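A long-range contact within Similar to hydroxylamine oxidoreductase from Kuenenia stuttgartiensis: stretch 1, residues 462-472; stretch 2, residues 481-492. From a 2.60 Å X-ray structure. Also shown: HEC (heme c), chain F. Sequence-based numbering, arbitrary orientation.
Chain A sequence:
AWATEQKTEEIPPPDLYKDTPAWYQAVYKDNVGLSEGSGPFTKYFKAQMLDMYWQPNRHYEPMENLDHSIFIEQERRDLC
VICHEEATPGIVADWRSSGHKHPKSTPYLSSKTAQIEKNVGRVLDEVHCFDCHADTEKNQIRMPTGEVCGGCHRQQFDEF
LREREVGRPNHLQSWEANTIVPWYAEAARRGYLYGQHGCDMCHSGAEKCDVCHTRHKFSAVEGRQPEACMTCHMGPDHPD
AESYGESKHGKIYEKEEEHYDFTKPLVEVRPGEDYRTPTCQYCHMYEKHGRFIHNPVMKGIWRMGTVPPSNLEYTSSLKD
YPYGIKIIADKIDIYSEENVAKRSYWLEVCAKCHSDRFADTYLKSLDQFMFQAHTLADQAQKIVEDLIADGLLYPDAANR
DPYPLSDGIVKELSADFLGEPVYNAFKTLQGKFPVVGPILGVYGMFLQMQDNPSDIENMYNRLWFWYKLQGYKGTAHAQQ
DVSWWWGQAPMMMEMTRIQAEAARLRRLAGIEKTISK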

# COMPACT_ATOMS: atom_id res chain seq x y z
N ARG A 462 55.07 27.99 -3.54
CA ARG A 462 53.76 27.94 -2.91
C ARG A 462 52.84 29.03 -3.45
O ARG A 462 51.61 28.87 -3.43
CB ARG A 462 53.89 28.05 -1.39
CG ARG A 462 54.38 26.77 -0.72
CD ARG A 462 54.38 26.90 0.80
NE ARG A 462 55.35 27.88 1.26
CZ ARG A 462 56.63 27.61 1.49
NH1 ARG A 462 57.09 26.38 1.31
NH2 ARG A 462 57.45 28.56 1.92
N LEU A 463 53.41 30.14 -3.93
CA LEU A 463 52.58 31.21 -4.48
C LEU A 463 51.91 30.76 -5.78
O LEU A 463 50.69 30.91 -5.94
CB LEU A 463 53.43 32.46 -4.71
CG LEU A 463 52.73 33.80 -4.99
CD1 LEU A 463 53.63 34.96 -4.60
CD2 LEU A 463 52.32 33.93 -6.45
N TRP A 464 52.68 30.22 -6.72
CA TRP A 464 52.15 29.91 -8.04
C TRP A 464 51.64 28.49 -8.18
O TRP A 464 50.85 28.22 -9.10
CB TRP A 464 53.21 30.19 -9.12
CG TRP A 464 54.36 29.23 -9.15
CD1 TRP A 464 55.56 29.37 -8.52
CD2 TRP A 464 54.43 27.99 -9.86
NE1 TRP A 464 56.37 28.29 -8.79
CE2 TRP A 464 55.69 27.43 -9.61
CE3 TRP A 464 53.53 27.29 -10.68
CZ2 TRP A 464 56.09 26.21 -10.14
CZ3 TRP A 464 53.93 26.08 -11.22
CH2 TRP A 464 55.20 25.55 -10.95
N PHE A 465 52.04 27.56 -7.31
CA PHE A 465 51.59 26.18 -7.42
C PHE A 465 50.57 25.78 -6.36
O PHE A 465 49.93 24.73 -6.51
CB PHE A 465 52.79 25.22 -7.36
CG PHE A 465 52.47 23.83 -7.85
CD1 PHE A 465 52.34 23.57 -9.20
CD2 PHE A 465 52.31 22.79 -6.95
CE1 PHE A 465 52.05 22.30 -9.65
CE2 PHE A 465 52.01 21.51 -7.40
CZ PHE A 465 51.89 21.27 -8.75
N TRP A 466 50.41 26.56 -5.29
CA TRP A 466 49.39 26.28 -4.28
C TRP A 466 48.31 27.34 -4.25
O TRP A 466 47.13 27.05 -4.48
CB TRP A 466 50.03 26.15 -2.90
CG TRP A 466 50.38 24.76 -2.48
CD1 TRP A 466 50.38 23.65 -3.27
CD2 TRP A 466 50.77 24.34 -1.17
NE1 TRP A 466 50.76 22.55 -2.53
CE2 TRP A 466 51.00 22.95 -1.24
CE3 TRP A 466 50.94 24.99 0.05
CZ2 TRP A 466 51.40 22.21 -0.13
CZ3 TRP A 466 51.34 24.25 1.15
CH2 TRP A 466 51.56 22.88 1.06
N TYR A 467 48.68 28.60 -4.00
CA TYR A 467 47.68 29.61 -3.69
C TYR A 467 47.08 30.22 -4.94
O TYR A 467 45.89 30.56 -4.95
CB TYR A 467 48.31 30.67 -2.79
CG TYR A 467 48.87 30.08 -1.51
CD1 TYR A 467 48.13 29.17 -0.76
CD2 TYR A 467 50.15 30.40 -1.08
CE1 TYR A 467 48.64 28.62 0.40
CE2 TYR A 467 50.67 29.85 0.08
CZ TYR A 467 49.91 28.96 0.82
OH TYR A 467 50.42 28.41 1.97
N LYS A 468 47.87 30.36 -6.01
CA LYS A 468 47.29 30.75 -7.29
C LYS A 468 46.30 29.70 -7.78
O LYS A 468 45.23 30.03 -8.30
CB LYS A 468 48.38 30.99 -8.33
CG LYS A 468 47.86 31.11 -9.75
CD LYS A 468 48.80 31.89 -10.65
CE LYS A 468 50.14 31.20 -10.82
NZ LYS A 468 50.02 29.90 -11.53
N LEU A 469 46.64 28.42 -7.60
CA LEU A 469 45.78 27.35 -8.09
C LEU A 469 44.51 27.20 -7.26
O LEU A 469 43.45 26.87 -7.80
CB LEU A 469 46.55 26.02 -8.13
CG LEU A 469 47.86 26.02 -8.93
CD1 LEU A 469 48.31 24.60 -9.21
CD2 LEU A 469 47.71 26.80 -10.22
N GLN A 470 44.60 27.44 -5.94
CA GLN A 470 43.41 27.34 -5.10
C GLN A 470 42.44 28.48 -5.38
O GLN A 470 41.23 28.25 -5.49
CB GLN A 470 43.81 27.31 -3.63
CG GLN A 470 44.48 26.01 -3.21
CD GLN A 470 44.98 26.03 -1.78
OE1 GLN A 470 44.20 26.16 -0.83
NE2 GLN A 470 46.29 25.91 -1.61
N GLY A 471 42.95 29.71 -5.49
CA GLY A 471 42.09 30.81 -5.91
C GLY A 471 41.55 30.62 -7.31
O GLY A 471 40.42 31.04 -7.60
N TYR A 472 42.33 29.99 -8.19
CA TYR A 472 41.85 29.68 -9.53
C TYR A 472 40.66 28.73 -9.48
O TYR A 472 39.61 29.01 -10.07
CB TYR A 472 43.00 29.08 -10.35
CG TYR A 472 42.58 28.29 -11.58
CD1 TYR A 472 41.68 28.80 -12.50
CD2 TYR A 472 43.12 27.03 -11.82
CE1 TYR A 472 41.32 28.07 -13.62
CE2 TYR A 472 42.77 26.30 -12.93
CZ TYR A 472 41.87 26.82 -13.83
OH TYR A 472 41.52 26.09 -14.94
FE HEC F . 34.59 40.08 4.65
CHA HEC F . 34.11 40.51 7.98
CHB HEC F . 35.92 43.11 4.30
CHC HEC F . 36.10 39.09 1.64
CHD HEC F . 32.75 37.24 4.60
NA HEC F . 34.93 41.55 5.92
C1A HEC F . 34.69 41.54 7.28
C2A HEC F . 35.18 42.81 7.81
C3A HEC F . 35.67 43.52 6.79
C4A HEC F . 35.53 42.75 5.57
CMA HEC F . 36.29 44.93 6.89
CAA HEC F . 35.13 43.28 9.28
CBA HEC F . 33.70 43.34 9.78
CGA HEC F . 33.13 44.70 9.50
O1A HEC F . 32.03 44.76 8.88
O2A HEC F . 33.76 45.72 9.88
NB HEC F . 35.75 40.96 3.17
C1B HEC F . 36.30 42.22 3.33
C2B HEC F . 37.32 42.40 2.33
C3B HEC F . 37.38 41.27 1.58
C4B HEC F . 36.38 40.36 2.11
CMB HEC F . 38.13 43.72 2.25
CAB HEC F . 38.26 40.86 0.36
CBB HEC F . 38.93 42.00 -0.44
NC HEC F . 34.43 38.48 3.32
C1C HEC F . 35.18 38.22 2.19
C2C HEC F . 34.93 36.85 1.78
C3C HEC F . 33.92 36.38 2.53
C4C HEC F . 33.64 37.37 3.55
CMC HEC F . 35.47 36.22 0.47
CAC HEC F . 33.23 34.99 2.43
CBC HEC F . 34.23 33.85 2.68
ND HEC F . 33.58 39.02 6.09
C1D HEC F . 32.86 37.87 5.82
C2D HEC F . 32.23 37.43 7.05
C3D HEC F . 32.65 38.46 8.11
C4D HEC F . 33.49 39.40 7.42
CMD HEC F . 31.32 36.19 7.21
CAD HEC F . 32.28 38.50 9.62
CBD HEC F . 32.57 37.16 10.29
CGD HEC F . 32.19 37.25 11.74
O1D HEC F . 31.92 38.38 12.20
O2D HEC F . 32.16 36.19 12.42
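Stretch 2, residues 481-492: DVSWWWGQAPMM

How do the two stretches run past each other? Both are helical, and their N-to-C directions differ by 149°, so stretch 2 lies nearly antiparallel across stretch 1, with the axes 6.6 Å apart at closest approach. Each helix contains a wider pi-type turn, at 463-467 in the first and 484-488 in the second, and the second is also kinked at Gly 487 and Pro 490, where the backbone N lacks a bond to the preceding turn.

What lets the backbones come so close? Two glycines meet at the crossing, the CA of Gly 471 lying 3.6 Å from the CA of Gly 487. A CB on either residue would clash with the CA of the other. The CA of Gly 487 also makes a CA-H...O contact with the O of Tyr 467, at 3.1 Å, while the CA of Gly 471 sits 3.4 Å from the O of Ser 483. No conventional hydrogen bond joins the helices, and the contacts are close packing together with this CA-H...O approach.

Which side chains fill the space beyond the glycines toward the end of stretch 2? Pro 490 places its CB over one face of the Tyr 467 ring, 3.6 Å from the ring centroid, in a CH-pi contact. Next to it, Met 491 spans several residues: its CG is 3.7 Å from Tyr 467 CB and 3.9 Å from Leu 463 CD2, and its SD reaches to 3.6 Å from Lys 468 CB.

What packs around Gln 470? Its CA-to-CB bond points toward stretch 2, and the side chain lies beside Trp 486, with Gln 470 OE1 3.4 Å from Trp 486 CB and Gln 470 CB 3.4 Å from Trp 486 O. Val 482 approaches the backbone instead, its CG1 coming within 3.2 Å of the O of Gln 470.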

# COMPACT_ATOMS: atom_id res chain seq x y z
N ASP A 481 35.08 31.74 -0.83
CA ASP A 481 36.08 31.62 0.23
C ASP A 481 37.37 31.01 -0.29
O ASP A 481 38.47 31.48 0.02
CB ASP A 481 35.52 30.80 1.40
CG ASP A 481 36.44 30.83 2.61
OD1 ASP A 481 36.61 31.91 3.21
OD2 ASP A 481 36.98 29.76 2.96
N VAL A 482 37.26 29.95 -1.10
CA VAL A 482 38.44 29.34 -1.70
C VAL A 482 39.12 30.33 -2.64
O VAL A 482 40.36 30.37 -2.74
CB VAL A 482 38.06 28.04 -2.43
CG1 VAL A 482 39.29 27.39 -3.05
CG2 VAL A 482 37.37 27.08 -1.48
N SER A 483 38.33 31.16 -3.33
CA SER A 483 38.90 32.12 -4.27
C SER A 483 39.78 33.14 -3.56
O SER A 483 40.92 33.38 -3.97
CB SER A 483 37.77 32.82 -5.03
OG SER A 483 38.29 33.73 -5.99
N TRP A 484 39.28 33.74 -2.48
CA TRP A 484 40.03 34.78 -1.79
C TRP A 484 40.93 34.25 -0.68
O TRP A 484 42.14 34.51 -0.69
CB TRP A 484 39.07 35.83 -1.22
CG TRP A 484 39.78 36.80 -0.34
CD1 TRP A 484 39.84 36.78 1.03
CD2 TRP A 484 40.57 37.92 -0.76
NE1 TRP A 484 40.61 37.83 1.48
CE2 TRP A 484 41.07 38.55 0.41
CE3 TRP A 484 40.90 38.46 -2.00
CZ2 TRP A 484 41.87 39.68 0.36
CZ3 TRP A 484 41.70 39.59 -2.05
CH2 TRP A 484 42.18 40.19 -0.88
N TRP A 485 40.36 33.51 0.27
CA TRP A 485 41.10 33.17 1.48
C TRP A 485 42.02 31.97 1.31
O TRP A 485 42.99 31.84 2.07
CB TRP A 485 40.13 32.92 2.64
CG TRP A 485 39.67 34.19 3.28
CD1 TRP A 485 38.38 34.64 3.38
CD2 TRP A 485 40.49 35.18 3.91
NE1 TRP A 485 38.35 35.85 4.03
CE2 TRP A 485 39.64 36.21 4.36
CE3 TRP A 485 41.87 35.30 4.13
CZ2 TRP A 485 40.11 37.34 5.02
CZ3 TRP A 485 42.34 36.43 4.78
CH2 TRP A 485 41.46 37.43 5.22
N TRP A 486 41.75 31.08 0.36
CA TRP A 486 42.71 30.05 -0.01
C TRP A 486 43.58 30.49 -1.18
O TRP A 486 44.59 29.83 -1.47
CB TRP A 486 42.00 28.74 -0.37
CG TRP A 486 41.03 28.19 0.65
CD1 TRP A 486 40.46 28.86 1.70
CD2 TRP A 486 40.52 26.85 0.71
NE1 TRP A 486 39.63 28.02 2.40
CE2 TRP A 486 39.65 26.78 1.81
CE3 TRP A 486 40.72 25.70 -0.06
CZ2 TRP A 486 38.98 25.61 2.16
CZ3 TRP A 486 40.05 24.54 0.29
CH2 TRP A 486 39.19 24.51 1.39
N GLY A 487 43.21 31.57 -1.85
CA GLY A 487 43.85 32.02 -3.07
C GLY A 487 44.61 33.33 -2.96
O GLY A 487 45.79 33.35 -2.60
N GLN A 488 43.93 34.42 -3.33
CA GLN A 488 44.56 35.73 -3.42
C GLN A 488 45.26 36.12 -2.11
O GLN A 488 46.43 36.51 -2.12
CB GLN A 488 43.51 36.78 -3.79
CG GLN A 488 44.08 38.15 -4.12
CD GLN A 488 44.71 38.21 -5.51
OE1 GLN A 488 44.70 37.22 -6.24
NE2 GLN A 488 45.25 39.36 -5.86
N ALA A 489 44.54 36.04 -0.99
CA ALA A 489 45.13 36.50 0.27
C ALA A 489 46.40 35.74 0.65
O ALA A 489 47.38 36.39 1.05
CB ALA A 489 44.07 36.44 1.39
N PRO A 490 46.46 34.40 0.57
CA PRO A 490 47.75 33.74 0.79
C PRO A 490 48.80 34.09 -0.25
O PRO A 490 49.99 34.14 0.09
CB PRO A 490 47.39 32.25 0.74
CG PRO A 490 45.96 32.20 1.09
CD PRO A 490 45.36 33.42 0.48
N MET A 491 48.40 34.33 -1.50
CA MET A 491 49.35 34.78 -2.51
C MET A 491 50.00 36.09 -2.10
O MET A 491 51.22 36.27 -2.27
CB MET A 491 48.66 34.93 -3.87
CG MET A 491 48.78 33.71 -4.76
SD MET A 491 48.35 34.07 -6.47
CE MET A 491 46.62 34.52 -6.31
N MET A 492 49.21 37.03 -1.58
CA MET A 492 49.77 38.28 -1.08
C MET A 492 50.69 38.04 0.11
O MET A 492 51.66 38.78 0.30
CB MET A 492 48.65 39.24 -0.70
CG MET A 492 47.86 39.78 -1.87
SD MET A 492 48.88 40.74 -3.01
CE MET A 492 47.63 41.36 -4.14
O HOH W 1 36.19 38.94 5.42